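Local atomic coordinates of spermidine synthase (Corynebacterium glutamicum ATCC 13032, PDB entry 3GJY), a protein that probably transfers an aminopropyl group from decarboxylated S-adenosylmethionine to putrescine to make spermidine in polyamine biosynthesis. Residues A[160-165]-A[193-198]; A[93-98]-A[114-119]. All coordinates share one frame; numbering follows the deposited sequence.

Overall arrangement
Both contacts lie in the mixed sheet at the heart of a Rossmann-like domain of the AdoMet methyltransferase family, the centre of each about 9 Å from the centre of the chain. Interaction 2 comes first along the sequence and pairs strand 92-96 with strand 115-120, which helix 102-110 connects along the chain; interaction 1 follows and joins strand 160-165 to strand 194-202. Their centres are about 10 Å apart, and strands 92-96 and 160-165 are neighbours, so four parallel strands run in the order 115-120, 92-96, 160-165, 194-202. The seam between the two contacts is closed by probable backbone hydrogen bonds from I164 N to T94 O and from L96 N to I164 O, giving the domain a continuous parallel centre.

Interaction 1 (A[160-165]-A[193-198]); sequences RDVIIR and GGLYVA
R165 N donates to V197 O at 2.8 Å, and I164 CA adds a CA-H...O contact to the same carbonyl oxygen. This pair of donors belongs to a parallel ladder between strands 162-165 and 194-198 in the central sheet of the Rossmann-like domain; the axes of the two short segments are inclined by 11°. Three more bonds continue it: L195 N to D161 O, I163 N to L195 O, and V197 N to I163 O. Q86 NE2 also donates to D161 O, giving that carbonyl a second partner where the ladder begins.

On one face, V162 CG1 approaches L195 CD2 at 4.3 Å and I164 lies beside V197; helix 69-85 closes over these side chains through I74, F81 and I82. The opposite face carries I163, Y196, R165 and A198, with helix 180-189 packed on it. There the side chains of Y196 and I163 cross obliquely, with Y196 CD1 4.1 Å from I163 CG2. Chi1 of 171° sets Y196 CG anti to the backbone N, and at the far end of the ring Y196 OH lies 3.7 Å from R165 CD. The phenol ring and the guanidinium are nearly perpendicular, their planes 85° apart. Y196 OH is near R165 NH1 too, but the angle is poor for a hydrogen bond; the guanidinium is instead held by a salt bridge from NH1 to E212 and a bond from NH2 to N199 O. A198 CB sits over one face of that guanidinium, displaced toward its rim and 3.8 Å from R165 CZ.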
ATOM      1  N   ARG A 160       6.239  -5.867 -13.609  1.00 11.45           N
ATOM      2  CA  ARG A 160       5.806  -4.595 -12.951  1.00 11.07           C
ATOM      3  C   ARG A 160       7.001  -3.949 -12.262  1.00 11.24           C
ATOM      4  O   ARG A 160       7.951  -4.653 -11.921  1.00 12.03           O
ATOM      5  CB  ARG A 160       4.649  -4.855 -11.950  1.00 11.22           C
ATOM      6  CG  ARG A 160       4.980  -5.927 -10.911  1.00 12.14           C
ATOM      7  CD  ARG A 160       3.842  -6.896 -10.682  1.00 13.90           C
ATOM      8  NE  ARG A 160       3.537  -7.729 -11.819  1.00 13.90           N
ATOM      9  CZ  ARG A 160       2.336  -7.912 -12.398  1.00 14.60           C
ATOM     10  NH1 ARG A 160       2.264  -8.770 -13.390  1.00 14.21           N
ATOM     11  NH2 ARG A 160       1.235  -7.253 -12.059  1.00 15.00           N
ATOM     12  N   ASP A 161       6.920  -2.639 -11.995  1.00 10.54           N
ATOM     13  CA  ASP A 161       8.049  -1.919 -11.400  1.00 10.77           C
ATOM     14  C   ASP A 161       7.881  -1.669  -9.936  1.00 10.20           C
ATOM     15  O   ASP A 161       8.878  -1.554  -9.212  1.00 10.93           O
ATOM     16  CB  ASP A 161       8.219  -0.591 -12.126  1.00 11.39           C
ATOM     17  CG  ASP A 161       8.427  -0.821 -13.591  1.00 12.68           C
ATOM     18  OD1 ASP A 161       9.461  -1.406 -13.974  1.00 15.27           O
ATOM     19  OD2 ASP A 161       7.545  -0.484 -14.379  1.00 13.75           O
ATOM     20  N   VAL A 162       6.619  -1.593  -9.487  1.00 10.03           N
ATOM     21  CA  VAL A 162       6.296  -1.306  -8.096  1.00  9.50           C
ATOM     22  C   VAL A 162       5.088  -2.147  -7.752  1.00  9.46           C
ATOM     23  O   VAL A 162       4.160  -2.217  -8.539  1.00 10.84           O
ATOM     24  CB  VAL A 162       5.934   0.217  -7.890  1.00  9.46           C
ATOM     25  CG1 VAL A 162       5.637   0.472  -6.436  1.00 10.49           C
ATOM     26  CG2 VAL A 162       7.049   1.147  -8.406  1.00 11.80           C
ATOM     27  N   ILE A 163       5.090  -2.719  -6.556  1.00  9.54           N
ATOM     28  CA  ILE A 163       3.901  -3.355  -5.984  1.00  9.71           C
ATOM     29  C   ILE A 163       3.574  -2.629  -4.678  1.00  9.60           C
ATOM     30  O   ILE A 163       4.437  -2.484  -3.829  1.00 11.24           O
ATOM     31  CB  ILE A 163       4.171  -4.856  -5.679  1.00 10.05           C
ATOM     32  CG1 ILE A 163       4.408  -5.649  -6.974  1.00 10.43           C
ATOM     33  CG2 ILE A 163       3.057  -5.510  -4.842  1.00 12.03           C
ATOM     34  CD1 ILE A 163       5.111  -6.983  -6.739  1.00 12.00           C
ATOM     35  N   ILE A 164       2.320  -2.190  -4.540  1.00 10.04           N
ATOM     36  CA  ILE A 164       1.793  -1.588  -3.321  1.00 10.61           C
ATOM     37  C   ILE A 164       0.751  -2.556  -2.763  1.00 10.57           C
ATOM     38  O   ILE A 164      -0.238  -2.845  -3.431  1.00 12.56           O
ATOM     39  CB  ILE A 164       1.167  -0.196  -3.591  1.00 10.84           C
ATOM     40  CG1 ILE A 164       2.231   0.736  -4.234  1.00 14.65           C
ATOM     41  CG2 ILE A 164       0.609   0.389  -2.280  1.00 12.63           C
ATOM     42  CD1 ILE A 164       1.782   2.093  -4.602  1.00 16.43           C
ATOM     43  N   ARG A 165       0.980  -3.052  -1.549  1.00 11.01           N
ATOM     44  CA  ARG A 165       0.019  -3.940  -0.886  1.00 10.63           C
ATOM     45  C   ARG A 165      -0.772  -3.117   0.124  1.00 10.81           C
ATOM     46  O   ARG A 165      -0.197  -2.536   1.072  1.00 12.45           O
ATOM     47  CB  ARG A 165       0.697  -5.082  -0.121  1.00 11.04           C
ATOM     48  CG  ARG A 165      -0.286  -6.149   0.265  1.00 11.82           C
ATOM     49  CD  ARG A 165       0.223  -7.008   1.422  1.00 12.59           C
ATOM     50  NE  ARG A 165       0.274  -6.247   2.657  1.00 11.41           N
ATOM     51  CZ  ARG A 165       1.004  -6.615   3.709  1.00 12.43           C
ATOM     52  NH1 ARG A 165       1.751  -7.707   3.672  1.00 14.20           N
ATOM     53  NH2 ARG A 165       1.007  -5.853   4.790  1.00 13.48           N
ATOM     54  N   GLY A 193      15.528  -4.750  -9.216  1.00 13.96           N
ATOM     55  CA  GLY A 193      15.664  -3.531  -8.443  1.00 13.93           C
ATOM     56  C   GLY A 193      14.373  -2.810  -8.141  1.00 12.88           C
ATOM     57  O   GLY A 193      14.432  -1.748  -7.521  1.00 14.41           O
ATOM     58  N   GLY A 194      13.215  -3.384  -8.518  1.00 13.22           N
ATOM     59  CA  GLY A 194      11.928  -2.703  -8.310  1.00 12.59           C
ATOM     60  C   GLY A 194      11.549  -2.612  -6.842  1.00 11.94           C
ATOM     61  O   GLY A 194      12.253  -3.114  -5.975  1.00 12.24           O
ATOM     62  N   LEU A 195      10.411  -1.981  -6.573  1.00 10.96           N
ATOM     63  CA  LEU A 195      10.005  -1.661  -5.214  1.00 10.27           C
ATOM     64  C   LEU A 195       8.770  -2.414  -4.783  1.00 10.03           C
ATOM     65  O   LEU A 195       7.772  -2.400  -5.484  1.00 11.22           O
ATOM     66  CB  LEU A 195       9.765  -0.160  -5.078  1.00 11.37           C
ATOM     67  CG  LEU A 195       9.213   0.375  -3.756  1.00 11.63           C
ATOM     68  CD1 LEU A 195      10.285   0.204  -2.694  1.00 13.10           C
ATOM     69  CD2 LEU A 195       8.835   1.879  -3.924  1.00 14.65           C
ATOM     70  N   TYR A 196       8.839  -3.017  -3.595  1.00 10.82           N
ATOM     71  CA  TYR A 196       7.676  -3.515  -2.873  1.00 10.68           C
ATOM     72  C   TYR A 196       7.393  -2.572  -1.696  1.00 11.28           C
ATOM     73  O   TYR A 196       8.279  -2.287  -0.899  1.00 12.51           O
ATOM     74  CB  TYR A 196       7.951  -4.962  -2.391  1.00 11.02           C
ATOM     75  CG  TYR A 196       6.889  -5.494  -1.452  1.00 10.91           C
ATOM     76  CD1 TYR A 196       5.808  -6.234  -1.931  1.00 11.34           C
ATOM     77  CD2 TYR A 196       6.971  -5.239  -0.089  1.00 12.27           C
ATOM     78  CE1 TYR A 196       4.841  -6.729  -1.076  1.00 11.17           C
ATOM     79  CE2 TYR A 196       5.996  -5.722   0.800  1.00 12.48           C
ATOM     80  CZ  TYR A 196       4.922  -6.479   0.287  1.00 10.97           C
ATOM     81  OH  TYR A 196       3.940  -6.970   1.110  1.00 12.09           O
ATOM     82  N   VAL A 197       6.138  -2.151  -1.563  1.00 11.43           N
ATOM     83  CA  VAL A 197       5.699  -1.239  -0.481  0.50 12.27           C
ATOM     84  C   VAL A 197       4.414  -1.801   0.099  1.00 12.63           C
ATOM     85  O   VAL A 197       3.483  -2.071  -0.667  1.00 13.86           O
ATOM     86  CB  VAL A 197       5.309   0.167  -1.015  0.50 12.73           C
ATOM     87  CG1 VAL A 197       4.804   1.056   0.120  0.50 13.81           C
ATOM     88  CG2 VAL A 197       6.446   0.821  -1.732  0.50 12.92           C
ATOM     89  N   ALA A 198       4.326  -1.930   1.412  1.00 11.34           N
ATOM     90  CA  ALA A 198       3.115  -2.437   2.044  1.00 11.55           C
ATOM     91  C   ALA A 198       2.636  -1.572   3.182  1.00 11.95           C
ATOM     92  O   ALA A 198       3.420  -1.134   4.033  1.00 12.72           O
ATOM     93  CB  ALA A 198       3.317  -3.885   2.558  1.00 13.86           C
TER

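Interaction 2 (A[93-98]-A[114-119]); sequences ITHLGG and SRNTVV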
ATOM      1  N   ILE A  93       2.688   0.078 -11.988  1.00  9.95           N
ATOM      2  CA  ILE A  93       2.449  -0.090 -10.558  1.00 10.53           C
ATOM      3  C   ILE A  93       1.267  -1.046 -10.343  1.00  9.54           C
ATOM      4  O   ILE A  93       0.172  -0.773 -10.874  1.00 10.27           O
ATOM      5  CB  ILE A  93       2.158   1.249  -9.841  1.00 10.47           C
ATOM      6  CG1 ILE A  93       3.232   2.305 -10.151  1.00 11.54           C
ATOM      7  CG2 ILE A  93       1.984   0.985  -8.305  1.00 12.72           C
ATOM      8  CD1 ILE A  93       2.951   3.646  -9.507  1.00 15.21           C
ATOM      9  N   THR A  94       1.488  -2.125  -9.578  1.00 11.03           N
ATOM     10  CA  THR A  94       0.409  -3.045  -9.194  1.00 10.78           C
ATOM     11  C   THR A  94      -0.010  -2.755  -7.785  1.00 10.67           C
ATOM     12  O   THR A  94       0.854  -2.704  -6.878  1.00 11.54           O
ATOM     13  CB  THR A  94       0.896  -4.520  -9.284  1.00 11.33           C
ATOM     14  OG1 THR A  94       1.144  -4.786 -10.651  1.00 12.54           O
ATOM     15  CG2 THR A  94      -0.138  -5.533  -8.735  1.00 12.83           C
ATOM     16  N   HIS A  95      -1.320  -2.567  -7.605  1.00 10.28           N
ATOM     17  CA  HIS A  95      -1.918  -2.296  -6.309  1.00  9.42           C
ATOM     18  C   HIS A  95      -2.678  -3.526  -5.876  1.00 10.18           C
ATOM     19  O   HIS A  95      -3.702  -3.878  -6.497  1.00 11.51           O
ATOM     20  CB  HIS A  95      -2.877  -1.092  -6.410  1.00  9.72           C
ATOM     21  CG  HIS A  95      -2.218   0.152  -6.868  1.00 10.06           C
ATOM     22  ND1 HIS A  95      -1.911   1.191  -6.012  1.00 12.06           N
ATOM     23  CD2 HIS A  95      -1.845   0.551  -8.113  1.00 10.38           C
ATOM     24  CE1 HIS A  95      -1.358   2.168  -6.713  1.00 12.91           C
ATOM     25  NE2 HIS A  95      -1.289   1.801  -7.988  1.00 11.17           N
ATOM     26  N   LEU A  96      -2.128  -4.215  -4.882  1.00 10.26           N
ATOM     27  CA  LEU A  96      -2.825  -5.400  -4.334  1.00 10.43           C
ATOM     28  C   LEU A  96      -3.748  -4.902  -3.224  1.00 11.64           C
ATOM     29  O   LEU A  96      -3.313  -4.602  -2.093  1.00 12.96           O
ATOM     30  CB  LEU A  96      -1.816  -6.445  -3.825  1.00 11.66           C
ATOM     31  CG  LEU A  96      -0.871  -7.007  -4.885  1.00 11.78           C
ATOM     32  CD1 LEU A  96       0.169  -7.901  -4.240  1.00 14.87           C
ATOM     33  CD2 LEU A  96      -1.590  -7.706  -6.062  1.00 13.82           C
ATOM     34  N   GLY A  97      -5.014  -4.718  -3.567  1.00 12.12           N
ATOM     35  CA  GLY A  97      -5.938  -3.930  -2.713  1.00 14.02           C
ATOM     36  C   GLY A  97      -5.776  -2.434  -2.874  1.00 15.93           C
ATOM     37  O   GLY A  97      -4.752  -1.942  -3.344  1.00 17.91           O
ATOM     38  N   GLY A  98      -6.737  -1.684  -2.392  1.00 17.47           N
ATOM     39  CA  GLY A  98      -6.526  -0.240  -2.323  1.00 18.51           C
ATOM     40  C   GLY A  98      -7.843   0.475  -2.361  1.00 20.54           C
ATOM     41  O   GLY A  98      -8.438   0.565  -3.444  1.00 21.45           O
ATOM     42  N   SER A 114       2.193   6.576 -16.288  1.00 13.63           N
ATOM     43  CA  SER A 114       2.178   5.305 -15.549  1.00 12.81           C
ATOM     44  C   SER A 114       0.906   4.496 -15.809  1.00 12.33           C
ATOM     45  O   SER A 114      -0.150   5.052 -16.151  1.00 13.40           O
ATOM     46  CB  SER A 114       2.377   5.539 -14.041  1.00 13.24           C
ATOM     47  OG  SER A 114       1.254   6.185 -13.435  1.00 13.22           O
ATOM     48  N   ARG A 115       1.057   3.187 -15.705  1.00 12.05           N
ATOM     49  CA  ARG A 115      -0.058   2.265 -15.760  1.00 11.80           C
ATOM     50  C   ARG A 115      -0.250   1.666 -14.388  1.00 11.47           C
ATOM     51  O   ARG A 115       0.652   0.972 -13.893  1.00 12.92           O
ATOM     52  CB  ARG A 115       0.232   1.147 -16.751  1.00 12.04           C
ATOM     53  CG  ARG A 115       0.165   1.605 -18.219  1.00 14.71           C
ATOM     54  CD  ARG A 115       0.239   0.441 -19.197  1.00 20.27           C
ATOM     55  NE  ARG A 115       1.600  -0.044 -19.336  1.00 21.94           N
ATOM     56  CZ  ARG A 115       1.935  -1.263 -19.790  1.00 21.56           C
ATOM     57  NH1 ARG A 115       0.994  -2.179 -20.086  1.00 21.92           N
ATOM     58  NH2 ARG A 115       3.235  -1.590 -19.922  1.00 21.51           N
ATOM     59  N   ASN A 116      -1.404   1.925 -13.770  1.00 10.53           N
ATOM     60  CA  ASN A 116      -1.707   1.424 -12.411  1.00 10.16           C
ATOM     61  C   ASN A 116      -2.773   0.358 -12.515  1.00 10.35           C
ATOM     62  O   ASN A 116      -3.842   0.624 -13.063  1.00 12.15           O
ATOM     63  CB  ASN A 116      -2.236   2.566 -11.528  1.00 11.20           C
ATOM     64  CG  ASN A 116      -1.165   3.603 -11.238  1.00 10.38           C
ATOM     65  OD1 ASN A 116      -0.481   3.537 -10.185  1.00 11.11           O
ATOM     66  ND2 ASN A 116      -0.941   4.509 -12.183  1.00 11.55           N
ATOM     67  N   THR A 117      -2.465  -0.843 -12.048  1.00 10.45           N
ATOM     68  CA  THR A 117      -3.443  -1.935 -12.055  1.00  9.98           C
ATOM     69  C   THR A 117      -3.833  -2.235 -10.621  1.00 10.43           C
ATOM     70  O   THR A 117      -2.952  -2.499  -9.803  1.00 11.77           O
ATOM     71  CB  THR A 117      -2.861  -3.179 -12.722  1.00 11.25           C
ATOM     72  OG1 THR A 117      -2.512  -2.840 -14.068  1.00 13.37           O
ATOM     73  CG2 THR A 117      -3.846  -4.314 -12.729  1.00 14.05           C
ATOM     74  N   VAL A 118      -5.125  -2.171 -10.324  1.00 10.90           N
ATOM     75  CA  VAL A 118      -5.627  -2.425  -8.978  1.00 10.40           C
ATOM     76  C   VAL A 118      -6.328  -3.776  -8.994  1.00 11.08           C
ATOM     77  O   VAL A 118      -7.240  -3.980  -9.777  1.00 12.55           O
ATOM     78  CB  VAL A 118      -6.620  -1.303  -8.507  1.00 11.17           C
ATOM     79  CG1 VAL A 118      -7.077  -1.580  -7.061  1.00 13.28           C
ATOM     80  CG2 VAL A 118      -5.964   0.092  -8.616  1.00 11.58           C
ATOM     81  N   VAL A 119      -5.915  -4.665  -8.107  1.00 10.94           N
ATOM     82  CA  VAL A 119      -6.561  -5.964  -7.931  1.00 11.47           C
ATOM     83  C   VAL A 119      -7.477  -5.838  -6.729  1.00 11.34           C
ATOM     84  O   VAL A 119      -7.016  -5.676  -5.571  1.00 12.93           O
ATOM     85  CB  VAL A 119      -5.556  -7.109  -7.715  1.00 10.91           C
ATOM     86  CG1 VAL A 119      -6.312  -8.461  -7.580  1.00 14.55           C
ATOM     87  CG2 VAL A 119      -4.506  -7.125  -8.832  1.00 14.47           C
TER
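H95 NE2 donates to N116 OD1 over 2.9 Å, a nearly straight bond (169° at the hydrogen) that meets a lone pair in the amide plane and stays within the imidazole plane. The ring and amide planes are nevertheless turned 39° apart. The other end of the amide is tied down as well: N116 ND2 donates to S114 OG at 3.0 Å and to R140 O, which should fix the flip of the side chain.

The backbones themselves form a parallel ladder. H95 grips strand 115-119 with both its groups, N to T117 O at 2.7 Å and O from V119 N at 2.8 Å, while I93 does the same with R115 O and T117 N. Beyond the strand end, G97 N still donates a hydrogen bond to V119 O.

I93 lies alongside N116, its CD1 3.5 Å from OD1, and V118 CG2 approaches H95 CB at 4.0 Å; helix 102-110 packs over this face through A104 and F107. On the other face L96 CD2 meets V119 CG2 at 4.1 Å, next to A148 and V151 of helix 148-153. The chain then leaves the first strand through G97 and G98, whose backbone angles call for glycine. Strand, glycine-rich turn, helix 102-110 and second strand make the right-handed beta-alpha-beta crossover of a Rossmann-like fold; in relatives of the AdoMet methyltransferase type the turn after this strand borders the cofactor site, and it probably does so here.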